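Local coordinates for O-methyltransferase (Burkholderia thailandensis, PDB 3MCZ), which probably transfers methyl groups from S-adenosylmethionine to hydroxyl groups of an undetermined substrate, working as a dimer of two identical subunits, at residues A[303-306]-A[307-310]; A[93-96]-A[97-101]; A[225-228]-A[229-232]; A[29-32]-A[33-36]; A[60-63]-A[64-68]. All coordinates share one frame; numbering follows the deposited sequence.

Contact 1 (A[303-306]-A[307-310])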
# COMPACT_ATOMS: atom_id res chain seq x y z
N PHE A 303 -13.81 4.55 3.45
CA PHE A 303 -13.69 5.62 4.46
C PHE A 303 -14.28 5.19 5.81
O PHE A 303 -13.69 5.46 6.83
CB PHE A 303 -14.41 6.87 3.99
CG PHE A 303 -14.21 8.03 4.90
CD1 PHE A 303 -12.99 8.70 4.91
CD2 PHE A 303 -15.22 8.47 5.74
CE1 PHE A 303 -12.81 9.82 5.73
CE2 PHE A 303 -15.00 9.58 6.58
CZ PHE A 303 -13.80 10.23 6.56
N SER A 304 -15.45 4.52 5.79
CA SER A 304 -16.04 4.01 7.03
C SER A 304 -15.08 3.11 7.80
O SER A 304 -14.91 3.25 9.02
CB SER A 304 -17.33 3.25 6.77
OG SER A 304 -18.10 3.20 7.96
N LEU A 305 -14.45 2.18 7.08
CA LEU A 305 -13.46 1.31 7.68
C LEU A 305 -12.23 2.07 8.18
O LEU A 305 -11.68 1.74 9.24
CB LEU A 305 -13.08 0.19 6.69
CG LEU A 305 -12.11 -0.88 7.24
CD1 LEU A 305 -12.80 -1.69 8.37
CD2 LEU A 305 -11.60 -1.80 6.14
N HIS A 306 -11.75 3.04 7.39
CA HIS A 306 -10.63 3.89 7.78
C HIS A 306 -10.92 4.54 9.15
O HIS A 306 -10.08 4.54 10.06
CB HIS A 306 -10.43 4.92 6.67
CG HIS A 306 -9.13 5.67 6.72
ND1 HIS A 306 -8.69 6.42 5.66
CD2 HIS A 306 -8.19 5.77 7.68
CE1 HIS A 306 -7.53 6.97 5.97
NE2 HIS A 306 -7.21 6.60 7.20
N MSE A 307 -12.11 5.05 9.31
CA MSE A 307 -12.48 5.76 10.54
C MSE A 307 -12.62 4.78 11.70
O MSE A 307 -12.22 5.12 12.80
CB MSE A 307 -13.79 6.55 10.35
CG MSE A 307 -13.68 7.74 9.39
SE MSE A 307 -12.23 8.98 9.82
CE MSE A 307 -12.35 8.91 11.74
N MSE A 308 -13.10 3.57 11.43
CA MSE A 308 -13.13 2.49 12.43
C MSE A 308 -11.72 2.13 12.88
O MSE A 308 -11.48 1.87 14.08
CB MSE A 308 -13.84 1.26 11.83
CG MSE A 308 -14.16 0.17 12.83
SE MSE A 308 -14.18 -1.54 12.04
CE MSE A 308 -12.42 -1.81 12.23
N VAL A 309 -10.76 2.12 11.96
CA VAL A 309 -9.38 1.87 12.42
C VAL A 309 -8.90 3.03 13.32
O VAL A 309 -8.23 2.78 14.35
CB VAL A 309 -8.41 1.59 11.26
CG1 VAL A 309 -6.94 1.60 11.73
CG2 VAL A 309 -8.79 0.25 10.58
N ASN A 310 -9.20 4.26 12.92
CA ASN A 310 -8.73 5.45 13.63
C ASN A 310 -9.33 5.69 15.01
O ASN A 310 -8.65 6.18 15.89
CB ASN A 310 -8.96 6.73 12.83
CG ASN A 310 -8.03 6.89 11.63
OD1 ASN A 310 -7.08 6.12 11.42
ND2 ASN A 310 -8.35 7.90 10.78

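Contact 2 (A[93-96]-A[97-101])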
# COMPACT_ATOMS: atom_id res chain seq x y z
N PHE A 93 20.69 12.79 -10.65
CA PHE A 93 19.27 12.74 -10.39
C PHE A 93 18.83 14.05 -9.79
O PHE A 93 19.46 14.55 -8.84
CB PHE A 93 18.95 11.63 -9.39
CG PHE A 93 19.19 10.24 -9.92
CD1 PHE A 93 20.44 9.66 -9.83
CD2 PHE A 93 18.15 9.51 -10.50
CE1 PHE A 93 20.67 8.38 -10.32
CE2 PHE A 93 18.38 8.20 -10.96
CZ PHE A 93 19.65 7.66 -10.88
N ARG A 94 17.74 14.58 -10.32
CA ARG A 94 17.15 15.82 -9.84
C ARG A 94 15.63 15.68 -9.82
O ARG A 94 15.05 14.85 -10.53
CB ARG A 94 17.58 17.01 -10.71
CG ARG A 94 16.96 17.06 -12.10
CD ARG A 94 17.39 18.32 -12.86
NE ARG A 94 16.70 18.40 -14.15
CZ ARG A 94 17.00 17.64 -15.19
NH1 ARG A 94 17.99 16.75 -15.09
NH2 ARG A 94 16.33 17.76 -16.32
N ASN A 95 14.99 16.48 -8.96
CA ASN A 95 13.55 16.46 -8.81
C ASN A 95 12.79 16.79 -10.06
O ASN A 95 13.12 17.73 -10.78
CB ASN A 95 13.11 17.47 -7.75
CG ASN A 95 13.59 17.12 -6.38
OD1 ASN A 95 13.94 15.98 -6.12
ND2 ASN A 95 13.57 18.09 -5.47
N THR A 96 11.70 16.07 -10.27
CA THR A 96 10.73 16.44 -11.29
C THR A 96 9.87 17.60 -10.79
O THR A 96 9.93 17.96 -9.62
CB THR A 96 9.82 15.28 -11.61
OG1 THR A 96 9.18 14.85 -10.40
CG2 THR A 96 10.64 14.15 -12.23
N ALA A 97 9.06 18.15 -11.70
CA ALA A 97 8.17 19.26 -11.38
C ALA A 97 7.25 18.90 -10.21
O ALA A 97 7.12 19.64 -9.25
CB ALA A 97 7.37 19.70 -12.62
N LEU A 98 6.61 17.73 -10.29
CA LEU A 98 5.73 17.26 -9.22
C LEU A 98 6.46 17.21 -7.86
O LEU A 98 5.97 17.72 -6.85
CB LEU A 98 5.25 15.84 -9.57
CG LEU A 98 4.23 15.18 -8.64
CD1 LEU A 98 2.90 15.90 -8.75
CD2 LEU A 98 4.11 13.70 -8.97
N THR A 99 7.62 16.59 -7.84
CA THR A 99 8.41 16.50 -6.63
C THR A 99 8.79 17.87 -6.11
O THR A 99 8.66 18.16 -4.93
CB THR A 99 9.67 15.67 -6.88
OG1 THR A 99 9.26 14.38 -7.33
CG2 THR A 99 10.55 15.57 -5.61
N GLU A 100 9.24 18.75 -6.99
CA GLU A 100 9.68 20.05 -6.54
C GLU A 100 8.51 20.80 -5.87
O GLU A 100 8.66 21.39 -4.80
CB GLU A 100 10.27 20.85 -7.71
CG GLU A 100 11.00 22.11 -7.26
CD GLU A 100 12.35 21.86 -6.60
OE1 GLU A 100 12.90 20.74 -6.69
OE2 GLU A 100 12.87 22.83 -5.99
N ARG A 101 7.33 20.72 -6.48
CA ARG A 101 6.20 21.45 -5.98
C ARG A 101 5.63 20.89 -4.67
O ARG A 101 5.25 21.64 -3.80
CB ARG A 101 5.09 21.50 -7.04
CG ARG A 101 3.83 22.21 -6.56
CD ARG A 101 2.93 22.55 -7.70
NE ARG A 101 1.87 23.45 -7.26
CZ ARG A 101 0.83 23.82 -8.00
NH1 ARG A 101 0.68 23.38 -9.25
NH2 ARG A 101 -0.06 24.64 -7.49

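Contact 3 (A[225-228]-A[229-232])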
# COMPACT_ATOMS: atom_id res chain seq x y z
N HIS A 225 -5.31 34.23 10.44
CA HIS A 225 -6.26 34.99 9.63
C HIS A 225 -6.63 36.35 10.22
O HIS A 225 -7.56 37.00 9.74
CB HIS A 225 -7.54 34.19 9.46
CG HIS A 225 -7.37 32.89 8.73
ND1 HIS A 225 -6.70 31.82 9.26
CD2 HIS A 225 -7.84 32.48 7.52
CE1 HIS A 225 -6.74 30.81 8.41
NE2 HIS A 225 -7.43 31.18 7.35
N ASP A 226 -5.93 36.78 11.26
CA ASP A 226 -6.20 38.08 11.92
C ASP A 226 -7.63 38.20 12.45
O ASP A 226 -8.25 39.24 12.26
CB ASP A 226 -5.95 39.25 10.95
CG ASP A 226 -4.50 39.45 10.60
OD1 ASP A 226 -3.63 39.43 11.51
OD2 ASP A 226 -4.23 39.65 9.39
N LEU A 227 -8.14 37.16 13.12
CA LEU A 227 -9.54 37.16 13.56
C LEU A 227 -9.69 37.22 15.09
O LEU A 227 -10.73 36.84 15.65
CB LEU A 227 -10.23 35.90 13.04
CG LEU A 227 -10.36 35.78 11.53
CD1 LEU A 227 -10.87 34.35 11.23
CD2 LEU A 227 -11.30 36.86 10.95
N GLY A 228 -8.66 37.72 15.77
CA GLY A 228 -8.59 37.74 17.22
C GLY A 228 -9.85 38.19 17.94
O GLY A 228 -10.38 37.46 18.79
N GLY A 229 -10.36 39.36 17.59
CA GLY A 229 -11.55 39.87 18.25
C GLY A 229 -12.87 39.34 17.72
O GLY A 229 -13.92 39.83 18.11
N ARG A 230 -12.85 38.36 16.82
CA ARG A 230 -14.11 37.93 16.17
C ARG A 230 -14.50 36.48 16.46
O ARG A 230 -15.62 36.07 16.13
CB ARG A 230 -14.00 38.17 14.67
CG ARG A 230 -13.89 39.66 14.35
CD ARG A 230 -13.72 39.89 12.87
NE ARG A 230 -14.85 39.34 12.14
CZ ARG A 230 -14.87 39.08 10.83
NH1 ARG A 230 -13.79 39.27 10.08
NH2 ARG A 230 -15.97 38.59 10.29
N VAL A 231 -13.56 35.72 17.04
CA VAL A 231 -13.74 34.29 17.33
C VAL A 231 -13.39 34.04 18.78
O VAL A 231 -12.41 34.60 19.32
CB VAL A 231 -12.88 33.38 16.40
CG1 VAL A 231 -13.19 31.91 16.63
CG2 VAL A 231 -13.15 33.69 14.97
N GLU A 232 -14.20 33.24 19.46
CA GLU A 232 -13.87 32.73 20.80
C GLU A 232 -13.83 31.19 20.75
O GLU A 232 -14.68 30.58 20.10
CB GLU A 232 -14.94 33.09 21.83
CG GLU A 232 -15.00 34.47 22.33
CD GLU A 232 -15.75 34.54 23.69
OE1 GLU A 232 -15.19 34.11 24.73
OE2 GLU A 232 -16.90 35.03 23.70
O HOH W 1 -9.97 40.46 14.38

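Contact 4 (A[29-32]-A[33-36])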
# COMPACT_ATOMS: atom_id res chain seq x y z
N VAL A 29 -3.32 -9.95 -6.58
CA VAL A 29 -1.91 -9.97 -6.14
C VAL A 29 -1.33 -8.56 -6.10
O VAL A 29 -0.55 -8.25 -5.20
CB VAL A 29 -1.06 -10.93 -7.04
CG1 VAL A 29 0.47 -10.83 -6.72
CG2 VAL A 29 -1.56 -12.35 -6.86
N LYS A 30 -1.69 -7.71 -7.06
CA LYS A 30 -1.21 -6.32 -7.08
C LYS A 30 -1.69 -5.57 -5.84
O LYS A 30 -0.91 -4.89 -5.19
CB LYS A 30 -1.67 -5.57 -8.34
CG LYS A 30 -0.86 -5.94 -9.60
CD LYS A 30 -1.45 -5.34 -10.91
CE LYS A 30 -1.88 -3.88 -10.77
NZ LYS A 30 -0.83 -3.03 -10.12
N LEU A 31 -2.95 -5.78 -5.48
CA LEU A 31 -3.51 -5.13 -4.29
C LEU A 31 -2.79 -5.55 -3.01
O LEU A 31 -2.49 -4.71 -2.18
CB LEU A 31 -4.98 -5.37 -4.19
CG LEU A 31 -5.68 -4.58 -3.07
CD1 LEU A 31 -6.51 -3.45 -3.67
CD2 LEU A 31 -6.57 -5.49 -2.31
N SER A 32 -2.51 -6.84 -2.87
CA SER A 32 -1.80 -7.37 -1.72
C SER A 32 -0.36 -6.86 -1.63
O SER A 32 0.22 -6.80 -0.54
CB SER A 32 -1.82 -8.91 -1.79
OG SER A 32 -1.19 -9.50 -0.68
N ASP A 33 0.19 -6.44 -2.76
CA ASP A 33 1.60 -6.02 -2.90
C ASP A 33 1.79 -4.51 -2.87
O ASP A 33 2.91 -4.01 -2.72
CB ASP A 33 2.13 -6.55 -4.25
CG ASP A 33 3.59 -6.23 -4.49
OD1 ASP A 33 4.40 -6.69 -3.70
OD2 ASP A 33 3.95 -5.49 -5.45
N GLN A 34 0.68 -3.77 -3.04
CA GLN A 34 0.79 -2.35 -3.34
C GLN A 34 1.28 -1.49 -2.20
O GLN A 34 1.70 -0.34 -2.42
CB GLN A 34 -0.52 -1.84 -3.92
CG GLN A 34 -1.66 -1.69 -2.90
CD GLN A 34 -2.92 -1.25 -3.56
OE1 GLN A 34 -3.14 -1.57 -4.73
NE2 GLN A 34 -3.78 -0.50 -2.84
N TYR A 35 1.28 -2.03 -0.98
CA TYR A 35 1.78 -1.29 0.17
C TYR A 35 3.25 -0.87 -0.04
O TYR A 35 3.68 0.13 0.51
CB TYR A 35 1.66 -2.12 1.45
CG TYR A 35 2.54 -3.31 1.50
CD1 TYR A 35 2.12 -4.55 1.01
CD2 TYR A 35 3.82 -3.23 2.07
CE1 TYR A 35 2.95 -5.67 1.06
CE2 TYR A 35 4.65 -4.33 2.12
CZ TYR A 35 4.22 -5.55 1.59
OH TYR A 35 5.06 -6.67 1.67
N ARG A 36 4.02 -1.64 -0.79
CA ARG A 36 5.45 -1.32 -0.92
C ARG A 36 5.67 0.07 -1.47
O ARG A 36 6.57 0.76 -1.02
CB ARG A 36 6.21 -2.33 -1.81
CG ARG A 36 6.21 -3.75 -1.31
CD ARG A 36 7.06 -4.75 -2.21
NE ARG A 36 6.56 -4.79 -3.57
CZ ARG A 36 7.08 -4.12 -4.59
NH1 ARG A 36 6.51 -4.20 -5.78
NH2 ARG A 36 8.14 -3.34 -4.43

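Contact 5 (A[60-63]-A[64-68])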
# COMPACT_ATOMS: atom_id res chain seq x y z
N ALA A 60 26.76 8.63 -5.68
CA ALA A 60 27.88 8.90 -4.77
C ALA A 60 27.63 10.08 -3.84
O ALA A 60 27.93 10.00 -2.65
CB ALA A 60 29.17 9.13 -5.52
N GLU A 61 27.10 11.18 -4.39
CA GLU A 61 26.82 12.39 -3.61
C GLU A 61 25.66 12.18 -2.64
O GLU A 61 25.75 12.57 -1.48
CB GLU A 61 26.53 13.57 -4.54
CG GLU A 61 27.77 14.03 -5.28
CD GLU A 61 27.49 14.98 -6.45
OE1 GLU A 61 26.40 14.92 -7.06
OE2 GLU A 61 28.39 15.79 -6.75
N VAL A 62 24.58 11.56 -3.10
CA VAL A 62 23.47 11.22 -2.21
C VAL A 62 23.96 10.33 -1.07
O VAL A 62 23.61 10.57 0.10
CB VAL A 62 22.32 10.51 -2.99
CG1 VAL A 62 21.32 9.92 -2.05
CG2 VAL A 62 21.65 11.50 -3.94
N ALA A 63 24.77 9.33 -1.40
CA ALA A 63 25.26 8.34 -0.42
C ALA A 63 26.17 8.99 0.60
O ALA A 63 26.06 8.69 1.79
CB ALA A 63 26.00 7.19 -1.13
N ALA A 64 27.03 9.88 0.14
CA ALA A 64 27.95 10.60 1.05
C ALA A 64 27.14 11.46 2.03
O ALA A 64 27.45 11.47 3.22
CB ALA A 64 28.93 11.44 0.28
N SER A 65 26.13 12.16 1.52
CA SER A 65 25.29 13.03 2.34
C SER A 65 24.55 12.30 3.43
O SER A 65 24.47 12.79 4.55
CB SER A 65 24.23 13.76 1.48
OG SER A 65 24.80 14.83 0.75
N PHE A 66 23.97 11.15 3.08
CA PHE A 66 23.10 10.40 3.96
C PHE A 66 23.79 9.23 4.66
O PHE A 66 23.15 8.52 5.44
CB PHE A 66 21.89 9.87 3.16
CG PHE A 66 20.84 10.91 2.91
CD1 PHE A 66 20.82 11.62 1.72
CD2 PHE A 66 19.90 11.20 3.88
CE1 PHE A 66 19.86 12.62 1.51
CE2 PHE A 66 18.94 12.18 3.68
CZ PHE A 66 18.92 12.90 2.49
N GLY A 67 25.05 8.98 4.34
CA GLY A 67 25.74 7.82 4.90
C GLY A 67 25.22 6.48 4.40
O GLY A 67 25.16 5.50 5.16
N MSE A 68 24.86 6.42 3.12
CA MSE A 68 24.38 5.18 2.52
C MSE A 68 25.50 4.44 1.78
O MSE A 68 26.51 5.03 1.40
CB MSE A 68 23.28 5.47 1.51
CG MSE A 68 22.03 6.11 2.07
SE MSE A 68 20.90 6.68 0.65
CE MSE A 68 19.47 7.53 1.70

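Contact 1 (A[303-306]-A[307-310])
M307, a selenomethionine, lies alongside the ring of F303 one helical turn earlier, both side chains pointing the same way. Its CB is 3.7 Å from F303 O, the carbonyl that accepts M307 N at 3.0 Å. CG stands anti to the carbonyl carbon of M307 (chi1 -68°), and this carries it over one face of the F303 ring. There it makes a CH-pi contact off centre toward the rim, with CG 3.6 Å from F303 CE2 and 3.9 Å from the ring centroid. The bend at chi2 brings SE obliquely beside the ring, 4.5 Å from the same centroid and nearest to CZ, and the bend at chi3 turns CE away. On another side of the helix, M308 SE and CE both meet a single methyl of L305, CE lying 3.9 Å from CD1. The H306 imidazole and the N310 amide slant across each other with planes 66° apart, and H306 CD2 is 3.8 Å from N310 ND2. Three further helical bonds continue the one from M307 N, ending with N310 N to H306 O. H259 meets the F303 ring edge-to-face and also touches M307. The arrangement is a Met-aromatic contact between residues four apart on helix 298-310 of the methyltransferase domain, a helix that touches helix 128-132 of its own chain through M308 and I40 of the second subunit through L305.

Contact 2 (A[93-96]-A[97-101])
N95 and T96 close over the first turn of helix 97-103, and the close-packed part centres on the N95 amide and the T96 carbonyl. N95 ND2 donates to E100 OE1 at 3.0 Å (N-H...O 165°); the oxygen lies in the amide plane and is met on its syn side, somewhat out of the carboxylate plane. Across this pair comes T99, whose CG2 sits 3.5 Å from N95 OD1. The backbone adds a short bond, E100 N to T96 O at 2.8 Å. Both ends of the N95 amide have further partners, OD1 with T53 OG1 and ND2 with F50 O, while Q54 holds the other oxygen of E100. The T96 hydroxyl is held less closely by the helix: set between its backbone N and carbonyl carbon (chi1 56°), OG1 is turned back to T99 N but accepts only a weak 3.5 Å bond from it, and its stronger partner is G84 O. On the solvent side A97 is exposed, its CB 3.7 Å from T96 C. T96 is the N-cap of helix 97-103, joined directly to the second strand of the 86-89/92-95 hairpin, which is consistent with the wing of a winged-helix dimerisation domain.

Contact 3 (A[225-228]-A[229-232])
L227 and R230 face each other across a tight turn that brings the chain from helix 215-224 into strand 231-235. H225 leaves the helical conformation but stays tied to it through ND1, which bonds to T221 O. D226, with positive phi (58°), is the C-prime residue of a Schellman motif, in which L227 N reaches back to I222 O and ends the helix. The carbonyl of D226 points to a water, which donates to D226 O at 3.0 Å and weakly accepts G229 N at 3.4 Å, bridging the approach to the turn and its far corner. L227 carries the contact. Its carbonyl oxygen accepts R230 N at 2.9 Å, the donor lying well above the carbonyl plane, and V231 N more weakly at 3.3 Å. The L227 side chain sends CD2 obliquely toward the R230 guanidinium, 3.6 Å from NH1, and its CB lies 4.1 Å from V231 CG2. G228, exposed and without a side chain, forms with G229 the two corners of a type I beta turn closed by the R230 N to L227 O bond. A bend at chi3 (60°) turns the R230 guanidinium toward the end of helix 192-200 and the loop that follows it, where NH2 bonds the carbonyls of L198 and L204. L227 packs on A195 of helix 192-200 and I222 of helix 215-224, V231 on L198 and I222, and the backbone of R230 and E232 pairs with strand 205-210, placing the turn at the outer edge of the mixed sheet.

Contact 4 (A[29-32]-A[33-36])
D33 N reaches back to two carbonyls of the preceding turn, K30 O at 3.1 Å with the donor far above the carbonyl plane, and V29 O at the same length but weakly. Q34 lies alongside L31: its CG is 3.2 Å from L31 O and its OE1 is 3.6 Å from L31 CA, while Q34 N bonds weakly to L31 O. The torsion that sets CG between the backbone N and the carbonyl carbon (chi1 73°) folds the amide back along the leucine. S32 O meets the Y35 ring at its edge, in plane, 3.3 Å from CD1. Beyond this shell R36 grips the D33 carboxylate side-on, NE to OD1 at 2.9 Å and NH1 to OD2 at 2.9 Å, the latter on the syn lone pair, and both oxygens lie close to the guanidinium plane. The second subunit supplies the next layer: its S38 OG and H42 NE2 bond L31 O and S32 O, its Q118 takes S32 OG, and Q34 NE2 bonds the Q34 O of that subunit. The helical bonding thus weakens where helix 25-33 gives way to helix 35-46, and the partner's side chains satisfy carbonyls there. Because R36 also forms a salt bridge to D302 of the second subunit, it lies between two carboxylates, an arrangement that would probably keep the arginine and both acids charged, so that one ion-paired arginine links the two subunits.

Contact 5 (A[60-63]-A[64-68])
A63 O accepts M68 N at 2.9 Å, a bond five residues forward that lies in the carbonyl plane on a lone pair and closes the C-terminal end of helix 59-66 in the presumed winged-helix dimerisation domain. Before it the helix keeps its ordinary bonds, such as A64 N to A60 O at 2.9 Å and F66 N to V62 O at 3.1 Å. G67 then takes positive phi (68°) as the first residue to leave the helix, turning the chain so that selenomethionine M68 comes back against A63. Among the side chains, V62 CG1 anchors one apolar patch: it lies 4.2 Å from F66 CD1 and 4.2 Å from M68 SE. F66 crosses V62 at a slant; with CG anti to its carbonyl carbon (chi1 -78°), it sets the edge of its ring, in plane, against V62 O, with CD1 3.4 Å away. L49 and L52 of helix 49-52 cover F66; A73 of helix 70-82 packs on A63 and M68, and M68 also meets L132 of the second subunit. Where the chain returns, A63 CB is 4.2 Å from M68 CB and 3.4 Å from M68 O.

Overall arrangement
Along the chain the order is contact 4, contact 5, contact 2, contact 3, contact 1. The first three belong to the dimerisation domain: contacts 2 and 5 are neighbours, nearest atoms about 6 Å apart, whereas contact 4 sits farther off, its centre 30 Å from that of contact 5. Contacts 1 and 3 lie in the methyltransferase domain on opposite sides of the chain's centre, centres 33 Å apart; contact 3 is at the sheet edge and contact 1 on helix 298-310. Contacts 1, 2, 4 and 5 reach the second subunit, contact 2 through L98 alone, whereas no other chain touches contact 3. R36 of contact 4 meets H306 of the other copy, so the dimer interface involves both domains.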